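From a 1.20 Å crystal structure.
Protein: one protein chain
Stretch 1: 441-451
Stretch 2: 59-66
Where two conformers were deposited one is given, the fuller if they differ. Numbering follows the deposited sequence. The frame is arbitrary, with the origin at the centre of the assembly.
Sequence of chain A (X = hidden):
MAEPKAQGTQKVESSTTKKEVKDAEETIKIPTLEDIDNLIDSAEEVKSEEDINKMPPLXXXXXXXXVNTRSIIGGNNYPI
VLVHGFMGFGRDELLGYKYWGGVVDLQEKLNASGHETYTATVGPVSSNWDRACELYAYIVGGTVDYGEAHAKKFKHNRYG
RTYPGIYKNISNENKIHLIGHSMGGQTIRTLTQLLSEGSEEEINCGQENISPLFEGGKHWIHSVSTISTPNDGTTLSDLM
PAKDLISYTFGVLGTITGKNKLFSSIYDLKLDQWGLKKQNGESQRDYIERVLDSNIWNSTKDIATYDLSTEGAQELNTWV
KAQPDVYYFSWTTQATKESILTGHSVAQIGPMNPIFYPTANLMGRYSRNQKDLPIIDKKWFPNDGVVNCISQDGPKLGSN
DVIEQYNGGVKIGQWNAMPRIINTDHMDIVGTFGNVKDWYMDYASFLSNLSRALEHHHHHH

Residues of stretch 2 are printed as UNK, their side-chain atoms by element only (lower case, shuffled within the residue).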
# COMPACT_ATOMS: atom_id res chain seq x y z
N MET A 441 -17.07 -6.31 -1.64
CA MET A 441 -17.78 -7.41 -2.30
C MET A 441 -18.23 -6.99 -3.70
O MET A 441 -18.09 -7.76 -4.66
CB MET A 441 -18.94 -7.89 -1.43
CG MET A 441 -18.40 -8.66 -0.19
SD MET A 441 -19.62 -9.33 0.91
CE MET A 441 -20.20 -7.82 1.64
N ASP A 442 -18.73 -5.77 -3.83
CA ASP A 442 -19.12 -5.25 -5.13
C ASP A 442 -17.91 -5.08 -6.04
O ASP A 442 -18.02 -5.30 -7.24
CB ASP A 442 -19.88 -3.92 -5.00
CG ASP A 442 -21.31 -4.11 -4.52
OD1 ASP A 442 -21.79 -5.27 -4.47
OD2 ASP A 442 -21.95 -3.09 -4.18
N TYR A 443 -16.77 -4.69 -5.49
CA TYR A 443 -15.58 -4.54 -6.33
C TYR A 443 -15.10 -5.90 -6.81
O TYR A 443 -14.68 -6.04 -7.96
CB TYR A 443 -14.44 -3.83 -5.59
CG TYR A 443 -13.31 -3.36 -6.47
CD1 TYR A 443 -13.54 -2.90 -7.77
CD2 TYR A 443 -12.01 -3.32 -6.00
CE1 TYR A 443 -12.51 -2.43 -8.55
CE2 TYR A 443 -10.98 -2.85 -6.78
CZ TYR A 443 -11.23 -2.41 -8.06
OH TYR A 443 -10.22 -1.91 -8.86
N ALA A 444 -15.15 -6.91 -5.94
CA ALA A 444 -14.75 -8.25 -6.35
C ALA A 444 -15.64 -8.72 -7.50
O ALA A 444 -15.16 -9.31 -8.45
CB ALA A 444 -14.85 -9.23 -5.19
N SER A 445 -16.94 -8.47 -7.38
CA SER A 445 -17.88 -8.82 -8.45
C SER A 445 -17.49 -8.09 -9.75
O SER A 445 -17.42 -8.70 -10.82
CB SER A 445 -19.32 -8.47 -8.07
OG SER A 445 -19.79 -9.30 -7.01
N PHE A 446 -17.20 -6.80 -9.64
CA PHE A 446 -16.79 -5.98 -10.77
C PHE A 446 -15.57 -6.63 -11.45
O PHE A 446 -15.58 -6.85 -12.66
CB PHE A 446 -16.49 -4.56 -10.27
CG PHE A 446 -16.04 -3.57 -11.33
CD1 PHE A 446 -14.72 -3.51 -11.73
CD2 PHE A 446 -16.94 -2.68 -11.88
CE1 PHE A 446 -14.30 -2.59 -12.68
CE2 PHE A 446 -16.53 -1.75 -12.83
CZ PHE A 446 -15.21 -1.71 -13.23
N LEU A 447 -14.54 -6.95 -10.67
CA LEU A 447 -13.31 -7.51 -11.23
C LEU A 447 -13.53 -8.86 -11.94
O LEU A 447 -12.82 -9.20 -12.91
CB LEU A 447 -12.25 -7.64 -10.14
CG LEU A 447 -11.72 -6.32 -9.57
CD1 LEU A 447 -10.82 -6.60 -8.37
CD2 LEU A 447 -10.96 -5.51 -10.61
N SER A 448 -14.50 -9.63 -11.46
CA SER A 448 -14.79 -10.94 -12.05
C SER A 448 -15.32 -10.86 -13.50
O SER A 448 -15.31 -11.86 -14.21
CB SER A 448 -15.80 -11.71 -11.20
OG SER A 448 -17.14 -11.30 -11.47
N ASN A 449 -15.75 -9.68 -13.92
CA ASN A 449 -16.24 -9.50 -15.28
C ASN A 449 -15.13 -9.25 -16.30
O ASN A 449 -15.39 -9.33 -17.49
CB ASN A 449 -17.22 -8.35 -15.38
CG ASN A 449 -18.46 -8.57 -14.57
OD1 ASN A 449 -19.30 -9.41 -14.90
ND2 ASN A 449 -18.60 -7.81 -13.51
N LEU A 450 -13.93 -8.92 -15.84
CA LEU A 450 -12.88 -8.51 -16.77
C LEU A 450 -12.50 -9.60 -17.75
O LEU A 450 -12.16 -10.71 -17.35
CB LEU A 450 -11.64 -8.08 -16.00
CG LEU A 450 -11.80 -6.80 -15.19
CD1 LEU A 450 -10.61 -6.69 -14.23
CD2 LEU A 450 -11.90 -5.56 -16.07
N SER A 451 -12.54 -9.27 -19.04
CA SER A 451 -12.27 -10.24 -20.10
C SER A 451 -10.78 -10.33 -20.44
O SER A 451 -9.96 -9.53 -19.97
CB SER A 451 -13.08 -9.88 -21.35
OG SER A 451 -12.72 -8.60 -21.83
N UNK A 59 -20.59 3.09 -0.60
CA UNK A 59 -21.26 2.61 -1.80
C UNK A 59 -20.32 2.53 -3.00
O UNK A 59 -19.68 3.52 -3.38
c UNK A 59 -22.44 3.52 -2.13
c UNK A 59 -25.73 4.44 -0.34
c UNK A 59 -24.63 4.47 -1.39
c UNK A 59 -23.48 3.55 -1.03
n UNK A 59 -27.02 4.97 -0.90
N UNK A 60 -20.26 1.35 -3.59
CA UNK A 60 -19.43 1.17 -4.77
C UNK A 60 -20.11 1.98 -5.89
O UNK A 60 -21.32 1.90 -6.06
c UNK A 60 -18.64 -0.69 -7.51
c UNK A 60 -16.92 -0.58 -5.86
c UNK A 60 -18.27 -0.54 -6.18
c UNK A 60 -16.34 -0.92 -8.15
c UNK A 60 -17.68 -0.87 -8.49
c UNK A 60 -15.96 -0.76 -6.83
c UNK A 60 -19.28 -0.30 -5.12
N UNK A 61 -19.35 2.78 -6.64
CA UNK A 61 -20.00 3.85 -7.43
C UNK A 61 -20.52 3.47 -8.81
O UNK A 61 -21.31 4.24 -9.35
c UNK A 61 -17.65 4.05 -7.59
c UNK A 61 -18.88 4.88 -7.57
c UNK A 61 -17.89 2.97 -6.58
N UNK A 62 -20.09 2.35 -9.39
CA UNK A 62 -20.44 2.05 -10.77
C UNK A 62 -20.78 0.58 -10.94
O UNK A 62 -20.39 -0.27 -10.14
c UNK A 62 -19.30 2.43 -11.75
c UNK A 62 -18.99 3.91 -11.67
c UNK A 62 -18.05 1.62 -11.45
N UNK A 63 -21.55 0.32 -11.98
CA UNK A 63 -21.74 -1.04 -12.46
C UNK A 63 -20.67 -1.33 -13.51
O UNK A 63 -20.13 -0.42 -14.15
c UNK A 63 -24.31 -2.52 -11.20
o UNK A 63 -24.23 -3.64 -11.77
c UNK A 63 -24.28 -1.24 -12.05
c UNK A 63 -23.14 -1.22 -13.07
o UNK A 63 -24.43 -2.40 -9.96
N UNK A 64 -20.35 -2.61 -13.66
CA UNK A 64 -19.41 -3.00 -14.69
C UNK A 64 -19.96 -2.61 -16.06
O UNK A 64 -21.17 -2.70 -16.30
c UNK A 64 -17.99 -4.91 -15.52
c UNK A 64 -17.15 -5.70 -17.63
c UNK A 64 -16.68 -4.77 -15.08
c UNK A 64 -19.12 -4.51 -14.64
c UNK A 64 -18.21 -5.38 -16.80
c UNK A 64 -15.62 -5.09 -15.90
c UNK A 64 -15.85 -5.55 -17.17
N UNK A 65 -19.10 -2.15 -16.98
CA UNK A 65 -19.61 -1.72 -18.29
C UNK A 65 -20.51 -2.74 -18.99
O UNK A 65 -20.18 -3.93 -19.06
c UNK A 65 -18.33 -1.50 -19.10
c UNK A 65 -17.32 -1.12 -18.11
c UNK A 65 -17.65 -1.90 -16.86
N UNK A 66 -21.64 -2.24 -19.48
CA UNK A 66 -22.57 -2.99 -20.32
C UNK A 66 -23.40 -4.07 -19.61
O UNK A 66 -24.15 -4.77 -20.26
c UNK A 66 -20.94 -2.70 -22.32
o UNK A 66 -19.36 -4.19 -23.29
c UNK A 66 -21.86 -3.63 -21.52
o UNK A 66 -20.82 -3.22 -24.65
c UNK A 66 -20.32 -3.41 -23.51
O HOH W 1 -21.39 -1.00 -2.51

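Position 59 carries four carbons in an unbranched row ending in a nitrogen, the pattern of a lysine. Its CA-to-CB bond points away from stretch 1, and the side chain touches nothing there. Lys-59 is exposed and takes no part in the contact.

At position 60 one carbon leads into a six-membered ring of carbons with no heteroatom. The ring lies against Tyr-443 and Phe-446, and the first carbon, CB, packs on Asp-442 CB at 3.7 Å. The residue is a phenylalanine. The CA-to-CB bond of Phe-60 points toward stretch 1, and the t rotamer (chi1 -171°) lays the ring along Tyr-443, whose CA sits over one face. Phe-60 CE1 reaches Tyr-443 CD1 at 3.4 Å, the two ring planes inclined at 31°. The edge of the ring faces Phe-446, with Phe-60 CE2 3.9 Å from Phe-446 CD2. A water links the backbone to the helix here: it accepts from Phe-60 N at 2.8 Å and donates to Asp-442 OD2 at 2.7 Å.

Position 61 has three carbons that close a ring onto the backbone nitrogen, which defines a proline. Pro-61 is exposed and out of reach of stretch 1.

The side chain at position 62 is three carbons, one of them carrying the other two, and it touches the ring of Phe-446. This fork, with no oxygen, is a valine. The CA-to-CB bond of Val-62 points sideways and the contact is modest, its CG2 lying 3.9 Å from Phe-446 CE2.

At position 63 there are three carbons in a row, the last bearing two oxygens. The CA-to-CB bond points away and the residue is exposed; the backbone O lies near the edge of the Phe-446 ring, 4.1 Å from Phe-446 CE2. This is a glutamate, Glu-63.

Position 64 repeats the pattern of one carbon and a six-carbon ring, again without a heteroatom, and the ring touches Phe-446, Asn-449 and Leu-450. It is a phenylalanine. The CA-to-CB bond of Phe-64 points toward stretch 1, in the same t rotamer as Phe-60, and the residue loses more surface to the contact than any other. Asn-449 CB lies 3.3 Å from the centroid of the Phe-64 ring, almost on the ring normal, in a CH-pi contact. The ring turns its edge toward the face of Phe-446, with Phe-64 CD1 3.8 Å from Phe-446 CE2, and Leu-450 CD2 approaches Phe-64 CE1 at 3.8 Å.

Position 65 is another three-carbon ring closed on the backbone nitrogen, touching Phe-446, hence a proline. Pro-65, buried, makes a minor contact, its CD 4.2 Å from Phe-446 CE2.

Position 66, with three carbons and two terminal oxygens, is a glutamate; Glu-66 does not reach stretch 1.

No direct hydrogen bond joins the stretches; they meet by packing, supplemented by the water bridge. Phe-446 touches both phenylalanine rings. Asn-449 ND2 donates to Phe-446 O at 3.3 Å, tying the asparagine back while its CB covers Phe-64.

Stretch 2 (59-66) KFPVEFPE
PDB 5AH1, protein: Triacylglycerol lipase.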